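Local coordinates for putative carboxynorspermidine decarboxylase protein (Sinorhizobium meliloti, PDB 3MT1), which probably catalyses the pyridoxal 5'-phosphate-dependent decarboxylation of carboxynorspermidine and carboxyspermidine to norspermidine and spermidine, at residues 42-56 with 64-76. Numbering follows the deposited sequence.
Sequences WSVFDLMRDYMDGTT and RLGRERFGKETHA
The carbonyl O of Arg49 takes two donors from opposite faces of its plane: Met52 N, closing the type I turn 49-52, and Lys72 NZ. Lys72 runs out extended beyond CG, and its NZ also donates a hydrogen bond to Met52 O (2.8 Å), nearly in line with the C=O bond. A methionine in its place would probably cost Met52 O this bond and leave Arg49 O with Met52 N alone of the two donors. Beside the turn, the strands pair in parallel: Glu73 N bonds to Asp53 O, Thr55 N to Glu73 O and His75 N to Thr55 O. Phe70 packs between Phe45 and Thr55. Its CG stands anti to the backbone N (chi1 -164°), which brings one ring face over Thr55 CG2, a CH-pi contact 3.8 Å from the ring centroid. The edge of Phe70 points at the face of Phe45, planes at 61°. The Arg69 guanidinium lies flat on Trp42. Glu361 of the second subunit forms a salt bridge to Arg69 NE and accepts a hydrogen bond from Trp42 NE1 at its backbone O. The contact belongs to the beta-alpha-beta unit 54-57, 60-70, 73-77 of the (beta/alpha)8 (TIM) barrel; strand 31-35 flanks strand 54-57, and helix 11-28 packs against helix 45-49.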
loop_
_atom_site.group_PDB
_atom_site.type_symbol
_atom_site.label_atom_id
_atom_site.label_comp_id
_atom_site.label_asym_id
_atom_site.label_seq_id
_atom_site.Cartn_x
_atom_site.Cartn_y
_atom_site.Cartn_z
ATOM N N TRP B 42 -4.015 -17.858 -2.887
ATOM C CA TRP B 42 -4.743 -18.978 -3.443
ATOM C C TRP B 42 -4.035 -20.344 -3.400
ATOM O O TRP B 42 -4.711 -21.365 -3.367
ATOM C CB TRP B 42 -5.277 -18.672 -4.843
ATOM C CG TRP B 42 -4.281 -18.171 -5.849
ATOM C CD1 TRP B 42 -3.944 -16.861 -6.103
ATOM C CD2 TRP B 42 -3.534 -18.956 -6.756
ATOM N NE1 TRP B 42 -3.017 -16.795 -7.075
ATOM C CE2 TRP B 42 -2.755 -18.067 -7.523
ATOM C CE3 TRP B 42 -3.459 -20.326 -7.015
ATOM C CZ2 TRP B 42 -1.875 -18.510 -8.522
ATOM C CZ3 TRP B 42 -2.600 -20.771 -8.025
ATOM C CH2 TRP B 42 -1.806 -19.867 -8.753
ATOM N N SER B 43 -2.706 -20.373 -3.331
ATOM C CA SER B 43 -2.013 -21.658 -3.275
ATOM C C SER B 43 -2.366 -22.538 -2.062
ATOM O O SER B 43 -1.969 -23.731 -2.028
ATOM C CB SER B 43 -0.498 -21.463 -3.298
ATOM O OG SER B 43 -0.113 -20.672 -2.192
ATOM N N VAL B 44 -3.069 -21.962 -1.071
ATOM C CA VAL B 44 -3.533 -22.729 0.068
ATOM C C VAL B 44 -5.046 -22.960 0.035
ATOM O O VAL B 44 -5.603 -23.543 0.962
ATOM C CB VAL B 44 -3.055 -22.145 1.469
ATOM C CG1 VAL B 44 -1.521 -22.046 1.552
ATOM C CG2 VAL B 44 -3.731 -20.815 1.813
ATOM N N PHE B 45 -5.715 -22.534 -1.031
ATOM C CA PHE B 45 -7.137 -22.813 -1.143
ATOM C C PHE B 45 -7.494 -24.310 -1.134
ATOM O O PHE B 45 -8.523 -24.710 -0.594
ATOM C CB PHE B 45 -7.723 -22.161 -2.387
ATOM C CG PHE B 45 -7.830 -20.668 -2.304
ATOM C CD1 PHE B 45 -7.556 -19.992 -1.127
ATOM C CD2 PHE B 45 -8.229 -19.938 -3.405
ATOM C CE1 PHE B 45 -7.657 -18.633 -1.072
ATOM C CE2 PHE B 45 -8.344 -18.544 -3.326
ATOM C CZ PHE B 45 -8.057 -17.919 -2.170
ATOM N N ASP B 46 -6.644 -25.130 -1.734
ATOM C CA ASP B 46 -6.849 -26.575 -1.744
ATOM C C ASP B 46 -6.937 -27.099 -0.341
ATOM O O ASP B 46 -7.768 -27.960 -0.057
ATOM C CB ASP B 46 -5.765 -27.308 -2.555
ATOM C CG ASP B 46 -6.018 -27.211 -4.073
ATOM O OD1 ASP B 46 -7.212 -27.066 -4.445
ATOM O OD2 ASP B 46 -5.052 -27.261 -4.896
ATOM N N LEU B 47 -6.114 -26.558 0.550
ATOM C CA LEU B 47 -6.225 -26.944 1.943
ATOM C C LEU B 47 -7.509 -26.427 2.610
ATOM O O LEU B 47 -8.154 -27.183 3.305
ATOM C CB LEU B 47 -4.954 -26.623 2.740
ATOM C CG LEU B 47 -5.067 -26.597 4.270
ATOM C CD1 LEU B 47 -5.110 -28.010 4.894
ATOM C CD2 LEU B 47 -3.922 -25.790 4.854
HETATM N N MSE B 48 -7.920 -25.190 2.346
HETATM C CA MSE B 48 -9.096 -24.616 3.011
HETATM C C MSE B 48 -10.452 -25.104 2.465
HETATM O O MSE B 48 -11.443 -25.132 3.199
HETATM C CB MSE B 48 -9.042 -23.084 2.948
HETATM C CG MSE B 48 -7.814 -22.520 3.560
HETATM SE SE MSE B 48 -7.508 -20.657 3.175
HETATM C CE MSE B 48 -8.707 -19.907 4.456
ATOM N N ARG B 49 -10.487 -25.442 1.178
ATOM C CA ARG B 49 -11.705 -25.836 0.472
ATOM C C ARG B 49 -12.595 -26.829 1.253
ATOM O O ARG B 49 -13.799 -26.612 1.409
ATOM C CB ARG B 49 -11.333 -26.440 -0.905
ATOM C CG ARG B 49 -12.307 -26.114 -2.010
ATOM C CD ARG B 49 -12.015 -26.780 -3.349
ATOM N NE ARG B 49 -13.203 -27.532 -3.793
ATOM C CZ ARG B 49 -13.738 -27.513 -5.024
ATOM N NH1 ARG B 49 -13.220 -26.742 -5.992
ATOM N NH2 ARG B 49 -14.821 -28.263 -5.296
ATOM N N ASP B 50 -12.003 -27.919 1.735
ATOM C CA ASP B 50 -12.812 -28.976 2.326
ATOM C C ASP B 50 -13.420 -28.623 3.680
ATOM O O ASP B 50 -14.203 -29.401 4.214
ATOM C CB ASP B 50 -12.031 -30.282 2.411
ATOM C CG ASP B 50 -11.597 -30.789 1.043
ATOM O OD1 ASP B 50 -12.412 -30.730 0.083
ATOM O OD2 ASP B 50 -10.440 -31.244 0.930
ATOM N N TYR B 51 -13.080 -27.449 4.215
ATOM C CA TYR B 51 -13.560 -27.038 5.521
ATOM C C TYR B 51 -14.497 -25.861 5.440
ATOM O O TYR B 51 -15.117 -25.483 6.444
ATOM C CB TYR B 51 -12.410 -26.696 6.472
ATOM C CG TYR B 51 -11.372 -27.791 6.745
ATOM C CD1 TYR B 51 -11.488 -28.635 7.861
ATOM C CD2 TYR B 51 -10.255 -27.955 5.904
ATOM C CE1 TYR B 51 -10.510 -29.606 8.142
ATOM C CE2 TYR B 51 -9.287 -28.930 6.156
ATOM C CZ TYR B 51 -9.410 -29.751 7.289
ATOM O OH TYR B 51 -8.453 -30.725 7.556
HETATM N N MSE B 52 -14.595 -25.274 4.259
HETATM C CA MSE B 52 -15.420 -24.098 4.057
HETATM C C MSE B 52 -16.401 -24.248 2.910
HETATM O O MSE B 52 -16.440 -25.290 2.246
HETATM C CB MSE B 52 -14.551 -22.867 3.875
HETATM C CG MSE B 52 -13.623 -22.644 5.066
HETATM SE SE MSE B 52 -12.604 -20.988 4.881
HETATM C CE MSE B 52 -13.857 -19.796 5.641
ATOM N N ASP B 53 -17.214 -23.222 2.677
ATOM C CA ASP B 53 -18.333 -23.338 1.724
ATOM C C ASP B 53 -18.189 -22.444 0.489
ATOM O O ASP B 53 -19.075 -22.462 -0.372
ATOM C CB ASP B 53 -19.675 -23.059 2.426
ATOM C CG ASP B 53 -19.999 -24.095 3.493
ATOM O OD1 ASP B 53 -20.484 -25.197 3.121
ATOM O OD2 ASP B 53 -19.776 -23.815 4.706
ATOM N N GLY B 54 -17.092 -21.688 0.399
ATOM C CA GLY B 54 -16.910 -20.694 -0.641
ATOM C C GLY B 54 -16.175 -19.417 -0.221
ATOM O O GLY B 54 -15.473 -19.367 0.802
ATOM N N THR B 55 -16.359 -18.372 -1.002
ATOM C CA THR B 55 -15.622 -17.132 -0.836
ATOM C C THR B 55 -16.626 -16.032 -0.979
ATOM O O THR B 55 -17.661 -16.230 -1.577
ATOM C CB THR B 55 -14.558 -16.943 -2.009
ATOM O OG1 THR B 55 -15.215 -16.885 -3.299
ATOM C CG2 THR B 55 -13.541 -18.103 -2.022
ATOM N N THR B 56 -16.335 -14.876 -0.424
ATOM C CA THR B 56 -17.102 -13.684 -0.734
ATOM C C THR B 56 -16.124 -12.596 -1.235
ATOM O O THR B 56 -14.990 -12.585 -0.852
ATOM C CB THR B 56 -17.952 -13.225 0.473
ATOM O OG1 THR B 56 -18.842 -12.187 0.054
ATOM C CG2 THR B 56 -17.063 -12.681 1.640
ATOM N N ARG B 64 -13.771 -13.476 -9.563
ATOM C CA ARG B 64 -13.112 -14.415 -10.481
ATOM C C ARG B 64 -12.102 -15.338 -9.747
ATOM O O ARG B 64 -12.073 -16.587 -9.979
ATOM C CB ARG B 64 -12.431 -13.668 -11.627
ATOM C CG ARG B 64 -11.642 -14.529 -12.565
ATOM C CD ARG B 64 -11.432 -13.781 -13.856
ATOM N NE ARG B 64 -10.590 -14.518 -14.794
ATOM C CZ ARG B 64 -10.112 -14.016 -15.926
ATOM N NH1 ARG B 64 -10.361 -12.758 -16.252
ATOM N NH2 ARG B 64 -9.342 -14.755 -16.711
ATOM N N LEU B 65 -11.311 -14.754 -8.851
ATOM C CA LEU B 65 -10.334 -15.561 -8.157
ATOM C C LEU B 65 -11.041 -16.649 -7.362
ATOM O O LEU B 65 -10.576 -17.772 -7.370
ATOM C CB LEU B 65 -9.437 -14.723 -7.227
ATOM C CG LEU B 65 -8.437 -15.497 -6.371
ATOM C CD1 LEU B 65 -7.275 -16.037 -7.196
ATOM C CD2 LEU B 65 -7.906 -14.640 -5.319
ATOM N N GLY B 66 -12.162 -16.319 -6.695
ATOM C CA GLY B 66 -12.870 -17.261 -5.831
ATOM C C GLY B 66 -13.495 -18.366 -6.667
ATOM O O GLY B 66 -13.406 -19.537 -6.304
ATOM N N ARG B 67 -14.130 -17.991 -7.789
ATOM C CA ARG B 67 -14.689 -18.973 -8.706
ATOM C C ARG B 67 -13.618 -19.870 -9.292
ATOM O O ARG B 67 -13.738 -21.085 -9.181
ATOM C CB ARG B 67 -15.554 -18.336 -9.808
ATOM C CG ARG B 67 -16.013 -19.304 -10.948
ATOM C CD ARG B 67 -16.854 -20.529 -10.494
ATOM N NE ARG B 67 -18.167 -20.127 -9.978
ATOM C CZ ARG B 67 -18.698 -20.506 -8.806
ATOM N NH1 ARG B 67 -18.048 -21.337 -7.982
ATOM N NH2 ARG B 67 -19.897 -20.049 -8.447
ATOM N N GLU B 68 -12.569 -19.292 -9.873
ATOM C CA GLU B 68 -11.552 -20.098 -10.568
ATOM C C GLU B 68 -10.636 -20.917 -9.692
ATOM O O GLU B 68 -10.214 -21.972 -10.101
ATOM C CB GLU B 68 -10.727 -19.249 -11.534
ATOM C CG GLU B 68 -11.608 -18.713 -12.674
ATOM C CD GLU B 68 -10.872 -17.899 -13.722
ATOM O OE1 GLU B 68 -9.628 -17.771 -13.629
ATOM O OE2 GLU B 68 -11.542 -17.379 -14.639
ATOM N N ARG B 69 -10.317 -20.469 -8.487
ATOM C CA ARG B 69 -9.309 -21.190 -7.705
ATOM C C ARG B 69 -9.888 -21.711 -6.412
ATOM O O ARG B 69 -9.258 -22.493 -5.732
ATOM C CB ARG B 69 -8.125 -20.275 -7.311
ATOM C CG ARG B 69 -7.307 -19.667 -8.383
ATOM C CD ARG B 69 -6.636 -20.684 -9.215
ATOM N NE ARG B 69 -5.856 -20.043 -10.244
ATOM C CZ ARG B 69 -4.947 -20.667 -10.991
ATOM N NH1 ARG B 69 -4.700 -21.972 -10.811
ATOM N NH2 ARG B 69 -4.269 -19.972 -11.912
ATOM N N PHE B 70 -11.038 -21.222 -5.997
ATOM C CA PHE B 70 -11.566 -21.729 -4.750
ATOM C C PHE B 70 -12.723 -22.658 -4.991
ATOM O O PHE B 70 -12.788 -23.708 -4.376
ATOM C CB PHE B 70 -11.947 -20.609 -3.786
ATOM C CG PHE B 70 -12.144 -21.084 -2.360
ATOM C CD1 PHE B 70 -13.246 -21.864 -2.009
ATOM C CD2 PHE B 70 -11.223 -20.761 -1.381
ATOM C CE1 PHE B 70 -13.397 -22.312 -0.714
ATOM C CE2 PHE B 70 -11.392 -21.178 -0.060
ATOM C CZ PHE B 70 -12.464 -21.936 0.276
ATOM N N GLY B 71 -13.623 -22.283 -5.904
ATOM C CA GLY B 71 -14.779 -23.105 -6.242
ATOM C C GLY B 71 -15.864 -23.020 -5.193
ATOM O O GLY B 71 -15.830 -22.129 -4.334
ATOM N N LYS B 72 -16.818 -23.948 -5.257
ATOM C CA LYS B 72 -17.958 -24.018 -4.323
ATOM C C LYS B 72 -18.836 -22.754 -4.478
ATOM O O LYS B 72 -19.007 -22.284 -5.598
ATOM C CB LYS B 72 -17.504 -24.261 -2.867
ATOM C CG LYS B 72 -16.823 -25.646 -2.587
ATOM C CD LYS B 72 -16.848 -25.953 -1.065
ATOM C CE LYS B 72 -16.460 -27.392 -0.727
ATOM N NZ LYS B 72 -16.540 -27.662 0.758
ATOM N N GLU B 73 -19.391 -22.216 -3.402
ATOM C CA GLU B 73 -20.248 -21.040 -3.516
ATOM C C GLU B 73 -19.430 -19.735 -3.584
ATOM O O GLU B 73 -18.526 -19.502 -2.753
ATOM C CB GLU B 73 -21.214 -20.970 -2.319
ATOM C CG GLU B 73 -22.688 -20.946 -2.746
ATOM C CD GLU B 73 -23.664 -20.723 -1.606
ATOM O OE1 GLU B 73 -23.974 -21.723 -0.895
ATOM O OE2 GLU B 73 -24.127 -19.562 -1.465
ATOM N N THR B 74 -19.737 -18.882 -4.557
ATOM C CA THR B 74 -19.102 -17.567 -4.633
ATOM C C THR B 74 -20.124 -16.449 -4.490
ATOM O O THR B 74 -21.141 -16.432 -5.183
ATOM C CB THR B 74 -18.238 -17.359 -5.950
ATOM O OG1 THR B 74 -19.053 -16.802 -6.977
ATOM C CG2 THR B 74 -17.614 -18.659 -6.436
ATOM N N HIS B 75 -19.846 -15.526 -3.580
ATOM C CA HIS B 75 -20.720 -14.362 -3.323
ATOM C C HIS B 75 -20.013 -13.122 -3.785
ATOM O O HIS B 75 -18.813 -12.959 -3.551
ATOM C CB HIS B 75 -21.053 -14.211 -1.838
ATOM C CG HIS B 75 -22.041 -15.214 -1.334
ATOM N ND1 HIS B 75 -22.849 -14.975 -0.239
ATOM C CD2 HIS B 75 -22.370 -16.454 -1.788
ATOM C CE1 HIS B 75 -23.607 -16.039 -0.020
ATOM N NE2 HIS B 75 -23.342 -16.944 -0.953
ATOM N N ALA B 76 -20.756 -12.262 -4.460
ATOM C CA ALA B 76 -20.209 -10.998 -4.910
ATOM C C ALA B 76 -20.842 -9.840 -4.164
ATOM O O ALA B 76 -22.051 -9.815 -3.970
ATOM C CB ALA B 76 -20.392 -10.843 -6.431
HETATM O O HOH W 1 -9.374 -25.490 -3.965
HETATM O O HOH W 2 -16.381 -14.438 -3.782
HETATM O O HOH W 3 -15.723 -19.333 -4.125
#